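Local atomic coordinates of lysosome-associated membrane glycoprotein 1 (Mus musculus, PDB entry 5GV0), a protein that is a heavily glycosylated protein of the lysosomal membrane whose membrane-proximal luminal domain, the part described here, probably takes part in LAMP-1 assembly. Residues N8-N12 and N13-L17; G74-A77 and S78-L81. One frame throughout, in Å; residues are numbered along the deposited sequence.

Contact 1 of 2, residues N8-N12 and N13-L17; sequences NVTGN and NGTCL. With NAG (2-acetamido-2-deoxy-beta-D-glucopyranose), chain F.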
ATOM      1  N   ASN A   8       7.756  -9.384   2.508  1.00 12.41           N
ATOM      2  CA  ASN A   8       8.164  -9.706   3.870  1.00 13.85           C
ATOM      3  C   ASN A   8       9.118  -8.610   4.324  1.00 14.11           C
ATOM      4  O   ASN A   8      10.135  -8.383   3.682  1.00 14.82           O
ATOM      5  CB  ASN A   8       8.822 -11.089   3.920  1.00 17.53           C
ATOM      6  CG  ASN A   8       9.448 -11.407   5.264  1.00 31.08           C
ATOM      7  OD1 ASN A   8       8.866 -11.156   6.314  1.00 33.43           O
ATOM      8  ND2 ASN A   8      10.645 -11.980   5.230  1.00 43.54           N
ATOM      9  N   VAL A   9       8.768  -7.899   5.389  1.00 10.89           N
ATOM     10  CA  VAL A   9       9.659  -6.892   5.953  1.00 11.40           C
ATOM     11  C   VAL A   9      10.142  -7.386   7.308  1.00 12.34           C
ATOM     12  O   VAL A   9       9.336  -7.679   8.192  1.00 11.52           O
ATOM     13  CB  VAL A   9       8.964  -5.519   6.093  1.00 12.74           C
ATOM     14  CG1 VAL A   9       9.896  -4.495   6.736  1.00 13.87           C
ATOM     15  CG2 VAL A   9       8.483  -5.025   4.733  1.00 12.09           C
ATOM     16  N   THR A  10      11.459  -7.512   7.456  1.00 11.55           N
ATOM     17  CA  THR A  10      12.054  -7.968   8.705  1.00 12.49           C
ATOM     18  C   THR A  10      13.069  -6.961   9.225  1.00 12.65           C
ATOM     19  O   THR A  10      13.825  -6.374   8.443  1.00 16.34           O
ATOM     20  CB  THR A  10      12.735  -9.341   8.531  1.00 17.24           C
ATOM     21  OG1 THR A  10      11.778 -10.301   8.075  1.00 28.18           O
ATOM     22  CG2 THR A  10      13.315  -9.830   9.853  1.00 19.49           C
ATOM     23  N   GLY A  11      13.069  -6.764  10.542  1.00 14.88           N
ATOM     24  CA  GLY A  11      13.995  -5.867  11.209  1.00 18.03           C
ATOM     25  C   GLY A  11      14.458  -6.443  12.539  1.00 15.65           C
ATOM     26  O   GLY A  11      14.529  -7.662  12.698  1.00 15.13           O
ATOM     27  N   ASN A  12      14.742  -5.564  13.498  1.00 14.50           N
ATOM     28  CA  ASN A  12      15.425  -5.963  14.734  1.00 14.37           C
ATOM     29  C   ASN A  12      14.673  -7.003  15.554  1.00 17.61           C
ATOM     30  O   ASN A  12      15.284  -7.831  16.232  1.00 19.91           O
ATOM     31  CB  ASN A  12      15.681  -4.738  15.614  1.00 17.46           C
ATOM     32  CG  ASN A  12      16.572  -3.711  14.948  1.00 17.49           C
ATOM     33  OD1 ASN A  12      17.422  -4.041  14.123  1.00 14.45           O
ATOM     34  ND2 ASN A  12      16.382  -2.448  15.314  1.00 20.22           N
ATOM     35  N   ASN A  13      13.349  -6.946  15.508  1.00 17.40           N
ATOM     36  CA  ASN A  13      12.520  -7.875  16.270  1.00 17.82           C
ATOM     37  C   ASN A  13      11.852  -8.888  15.360  1.00 15.10           C
ATOM     38  O   ASN A  13      10.777  -9.412  15.675  1.00 20.57           O
ATOM     39  CB  ASN A  13      11.460  -7.122  17.072  1.00 17.00           C
ATOM     40  CG  ASN A  13      12.060  -6.140  18.047  1.00 23.64           C
ATOM     41  OD1 ASN A  13      13.211  -6.283  18.463  1.00 23.32           O
ATOM     42  ND2 ASN A  13      11.281  -5.135  18.422  1.00 21.36           N
ATOM     43  N   GLY A  14      12.482  -9.152  14.223  1.00 16.02           N
ATOM     44  CA  GLY A  14      11.957 -10.113  13.277  1.00 14.94           C
ATOM     45  C   GLY A  14      10.973  -9.497  12.305  1.00 12.95           C
ATOM     46  O   GLY A  14      11.010  -8.297  12.039  1.00 15.48           O
ATOM     47  N   THR A  15      10.091 -10.333  11.776  1.00 15.38           N
ATOM     48  CA  THR A  15       9.141  -9.909  10.754  1.00 13.83           C
ATOM     49  C   THR A  15       8.111  -8.933  11.313  1.00 14.01           C
ATOM     50  O   THR A  15       7.484  -9.201  12.335  1.00 16.76           O
ATOM     51  CB  THR A  15       8.429 -11.121  10.149  1.00 14.56           C
ATOM     52  OG1 THR A  15       9.399 -11.972   9.533  1.00 18.03           O
ATOM     53  CG2 THR A  15       7.428 -10.693   9.096  1.00 14.82           C
ATOM     54  N   CYS A  16       7.949  -7.791  10.647  1.00 10.96           N
ATOM     55  CA  CYS A  16       6.973  -6.801  11.081  1.00 11.08           C
ATOM     56  C   CYS A  16       5.927  -6.512  10.009  1.00 11.16           C
ATOM     57  O   CYS A  16       4.995  -5.755  10.249  1.00 11.04           O
ATOM     58  CB  CYS A  16       7.662  -5.496  11.488  1.00 14.55           C
ATOM     59  SG  CYS A  16       8.360  -4.551  10.116  1.00 12.99           S
ATOM     60  N   LEU A  17       6.081  -7.094   8.825  1.00 10.91           N
ATOM     61  CA  LEU A  17       5.056  -6.969   7.798  1.00  9.59           C
ATOM     62  C   LEU A  17       5.061  -8.199   6.920  1.00 10.78           C
ATOM     63  O   LEU A  17       6.119  -8.619   6.447  1.00 11.48           O
ATOM     64  CB  LEU A  17       5.273  -5.722   6.932  1.00 11.83           C
ATOM     65  CG  LEU A  17       4.185  -5.396   5.901  1.00 12.03           C
ATOM     66  CD1 LEU A  17       2.942  -4.782   6.542  1.00 16.10           C
ATOM     67  CD2 LEU A  17       4.750  -4.462   4.847  1.00 20.20           C
TER
HETATM   68  C1  NAG F 405      11.731  -4.132  19.347  1.00 27.69           C
HETATM   69  C2  NAG F 405      11.362  -2.736  18.827  1.00 26.83           C
HETATM   70  C3  NAG F 405      11.751  -1.660  19.845  1.00 29.66           C
HETATM   71  C4  NAG F 405      11.204  -1.999  21.225  1.00 35.42           C
HETATM   72  C5  NAG F 405      11.648  -3.402  21.619  1.00 31.22           C
HETATM   73  C6  NAG F 405      11.112  -3.846  22.960  1.00 38.45           C
HETATM   74  C7  NAG F 405      11.392  -2.637  16.371  1.00 21.83           C
HETATM   75  C8  NAG F 405      12.220  -2.360  15.154  1.00 18.96           C
HETATM   76  N2  NAG F 405      12.010  -2.488  17.549  1.00 23.43           N
HETATM   77  O3  NAG F 405      11.239  -0.400  19.423  1.00 28.39           O
HETATM   78  O4  NAG F 405      11.679  -1.066  22.189  1.00 34.24           O
HETATM   79  O5  NAG F 405      11.160  -4.333  20.643  1.00 34.01           O
HETATM   80  O6  NAG F 405       9.747  -4.231  22.873  1.00 42.42           O
HETATM   81  O7  NAG F 405      10.217  -2.975  16.293  1.00 22.99           O
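Val9 meets both Cys16 and Leu17. Its CG1, anti to the backbone N (chi1 178°), lies 3.7 Å from Cys16 SG, while CG2 lies 3.8 Å from CD2 of Leu17, whose side chain slants across the valine. Next to this apolar patch the carbonyl oxygen of Val9 receives Cys16 N at 2.8 Å and a weaker, more bent bond from Leu17 N. One residue facing two is the classic beta bulge, here set into the hairpin of strands 5-11 and 14-30. Val9 N returns a nearly straight bond to Leu17 O. Beyond the bulge, Gly11 and Gly14 form a hydrogen-bonded pair at the mouth of a type I turn, Gly11 N to Gly14 O and Gly14 N to Gly11 O, each 3.0 Å. Thr10 lays CG2 against Gly14 C at 3.4 Å. From the same strand Asn8 OD1 approaches Thr15 CG2 at 3.2 Å, the two side chains at about a right angle. Behind the hairpin, Leu60 of strand 57-64 packs on Val9 and Leu17, and the Cys16-Cys53 disulfide ties strand 14-30 to the loop after strand 48-52. Asn13, Gly14 and Thr15 form an Asn-X-Thr sequon, whose hydroxyl, Thr15 OG1, is hydrogen-bonded to Asp150. Its N-linked N-acetylglucosamine, bonded through C1 to Asn13 ND2, stands at the hairpin tip near Cys53-Ile55.

Contact 2 of 2, residues G74-A77 and S78-L81; sequences GMNA and SSSL. With NAG (2-acetamido-2-deoxy-beta-D-glucopyranose), chain G.
An N-glycosylation site occupies this surface turn between strands 67-76 and 81-92: Asn76, Ala77 and Ser78 form the Asn-X-Ser sequon, and ND2 of Asn76 is bonded to C1 of an N-acetylglucosamine. The turn is built around the backbone oxygen of Asn76. Ser79 N donates to it at 3.0 Å, and Ser80 N comes within 2.7 Å but with an N-H...O angle of only 126°, a weak bond. Ser80, with positive phi and psi, then brings the chain round so that Leu81 O accepts from Asn76 N at 3.1 Å. Beside this bond Met75 CB rests on Leu81 O, and its side chain continues to Val115 and Phe145. The Asn76 side chain extends with CG anti to the backbone N (chi1 179°), which carries its amide over the start of the turn. There OD1 takes Ser78 N in a long bond of 3.3 Å, the donor standing above the amide plane, and Ser78 CB lies beside the same oxygen. On the nitrogen of that amide, ND2 donates to a water at 3.0 Å, and the water is also hydrogen-bonded to Ser79 OG. This hydroxyl sits between the backbone N and carbonyl carbon of Ser79 (chi1 60°), where OG comes within 3.2 Å of both CB and O of Asn76. The glycosylated amide thus has a long bond from a backbone N-H at OD1 and a water at ND2, which probably limits rotation about the CB-CG bond. The first sugar is set beside the Ser78-Ser79 backbone, its ring oxygen O5 against both CB atoms.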
ATOM      1  N   GLY A  74       0.265   2.061  10.664  1.00  9.69           N
ATOM      2  CA  GLY A  74       0.289   2.523  12.032  1.00 10.79           C
ATOM      3  C   GLY A  74      -0.513   1.600  12.909  1.00 13.20           C
ATOM      4  O   GLY A  74      -1.213   0.706  12.439  1.00 11.92           O
ATOM      5  N   MET A  75      -0.407   1.812  14.208  1.00 19.64           N
ATOM      6  CA  MET A  75      -1.256   1.080  15.114  1.00 23.80           C
ATOM      7  C   MET A  75      -1.426   1.834  16.402  1.00 29.86           C
ATOM      8  O   MET A  75      -0.605   2.669  16.780  1.00 29.89           O
ATOM      9  CB  MET A  75      -0.702  -0.314  15.387  1.00 21.83           C
ATOM     10  CG  MET A  75       0.632  -0.351  16.058  1.00 27.82           C
ATOM     11  SD  MET A  75       0.669  -1.864  17.011  1.00 27.94           S
ATOM     12  CE  MET A  75      -0.194  -1.349  18.488  1.00 22.59           C
ATOM     13  N   ASN A  76      -2.524   1.518  17.064  1.00 22.13           N
ATOM     14  CA  ASN A  76      -2.940   2.184  18.272  1.00 17.85           C
ATOM     15  C   ASN A  76      -2.861   1.147  19.374  1.00 24.30           C
ATOM     16  O   ASN A  76      -3.645   0.198  19.400  1.00 28.18           O
ATOM     17  CB  ASN A  76      -4.341   2.740  18.052  1.00 21.41           C
ATOM     18  CG  ASN A  76      -4.899   3.448  19.252  1.00 22.54           C
ATOM     19  OD1 ASN A  76      -4.231   3.627  20.271  1.00 32.69           O
ATOM     20  ND2 ASN A  76      -6.151   3.861  19.132  1.00 31.63           N
ATOM     21  N   ALA A  77      -1.874   1.303  20.251  1.00 26.52           N
ATOM     22  CA  ALA A  77      -1.613   0.320  21.293  1.00 30.73           C
ATOM     23  C   ALA A  77      -2.829   0.131  22.190  1.00 28.71           C
ATOM     24  O   ALA A  77      -3.078  -0.969  22.680  1.00 23.15           O
ATOM     25  CB  ALA A  77      -0.403   0.731  22.117  1.00 38.62           C
ATOM     26  N   SER A  78      -3.591   1.205  22.378  1.00 27.66           N
ATOM     27  CA  SER A  78      -4.744   1.184  23.264  1.00 29.58           C
ATOM     28  C   SER A  78      -5.896   0.390  22.667  1.00 19.90           C
ATOM     29  O   SER A  78      -6.794  -0.032  23.385  1.00 24.12           O
ATOM     30  CB  SER A  78      -5.203   2.609  23.578  1.00 32.31           C
ATOM     31  OG  SER A  78      -4.140   3.382  24.108  1.00 37.57           O
ATOM     32  N   SER A  79      -5.876   0.189  21.354  1.00 21.58           N
ATOM     33  CA  SER A  79      -6.919  -0.602  20.710  1.00 26.08           C
ATOM     34  C   SER A  79      -6.383  -1.922  20.150  1.00 17.68           C
ATOM     35  O   SER A  79      -7.158  -2.818  19.835  1.00 20.39           O
ATOM     36  CB  SER A  79      -7.603   0.208  19.597  1.00 22.45           C
ATOM     37  OG  SER A  79      -6.690   0.604  18.587  1.00 21.83           O
ATOM     38  N   SER A  80      -5.061  -2.039  20.043  1.00 21.87           N
ATOM     39  CA  SER A  80      -4.436  -3.186  19.385  1.00 16.96           C
ATOM     40  C   SER A  80      -5.039  -3.406  17.997  1.00 19.01           C
ATOM     41  O   SER A  80      -5.463  -4.512  17.656  1.00 19.40           O
ATOM     42  CB  SER A  80      -4.575  -4.463  20.221  1.00 20.71           C
ATOM     43  OG  SER A  80      -3.824  -4.391  21.426  1.00 30.15           O
ATOM     44  N   LEU A  81      -5.100  -2.333  17.216  1.00 12.32           N
ATOM     45  CA  LEU A  81      -5.497  -2.398  15.815  1.00 12.88           C
ATOM     46  C   LEU A  81      -4.371  -1.831  14.982  1.00 12.38           C
ATOM     47  O   LEU A  81      -3.743  -0.853  15.391  1.00 14.83           O
ATOM     48  CB  LEU A  81      -6.770  -1.599  15.549  1.00 16.12           C
ATOM     49  CG  LEU A  81      -8.074  -2.052  16.195  1.00 19.38           C
ATOM     50  CD1 LEU A  81      -9.138  -0.990  16.003  1.00 17.50           C
ATOM     51  CD2 LEU A  81      -8.529  -3.372  15.599  1.00 21.57           C
TER
HETATM   52  C1  NAG G 406      -6.838   4.545  20.185  1.00 43.50           C
HETATM   53  C2  NAG G 406      -7.795   5.589  19.648  1.00 43.74           C
HETATM   54  C3  NAG G 406      -8.428   6.339  20.807  1.00 45.80           C
HETATM   55  C4  NAG G 406      -9.122   5.351  21.738  1.00 49.95           C
HETATM   56  C5  NAG G 406      -8.181   4.213  22.146  1.00 39.43           C
HETATM   57  C6  NAG G 406      -8.911   3.091  22.843  1.00 39.99           C
HETATM   58  C7  NAG G 406      -7.522   6.660  17.464  1.00 62.15           C
HETATM   59  C8  NAG G 406      -6.735   7.642  16.650  1.00 62.60           C
HETATM   60  N2  NAG G 406      -7.133   6.505  18.733  1.00 55.50           N
HETATM   61  O3  NAG G 406      -9.364   7.288  20.311  1.00 53.83           O
HETATM   62  O4  NAG G 406      -9.572   6.024  22.909  1.00 40.22           O
HETATM   63  O5  NAG G 406      -7.551   3.623  20.995  1.00 34.40           O
HETATM   64  O6  NAG G 406      -9.912   2.542  21.996  1.00 40.38           O
HETATM   65  O7  NAG G 406      -8.468   6.036  16.992  1.00 65.44           O
HETATM   66  O   HOH W   1      -7.878   2.538  17.099  1.00 34.85           O

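How the contacts relate
Contact 1 closes before contact 2 opens, the two following in series along the chain with centres 18 Å apart and nearest atoms about 8 Å apart, without touching. They belong to different sheets: contact 1 ends the hairpin of strands 5-11 and 14-30 in the mixed sheet, contact 2 the turn between strands 67-76 and 81-92 in the antiparallel one. The two sheets pack on each other, and strand 57-64, against which contact 1 rests, pairs with strand 67-76 of contact 2. Phe145 links the two more directly: it makes a backbone hydrogen bond with Cys16, and its side chain touches Met75. Each sheet of this luminal domain thus has a glycosylated turn.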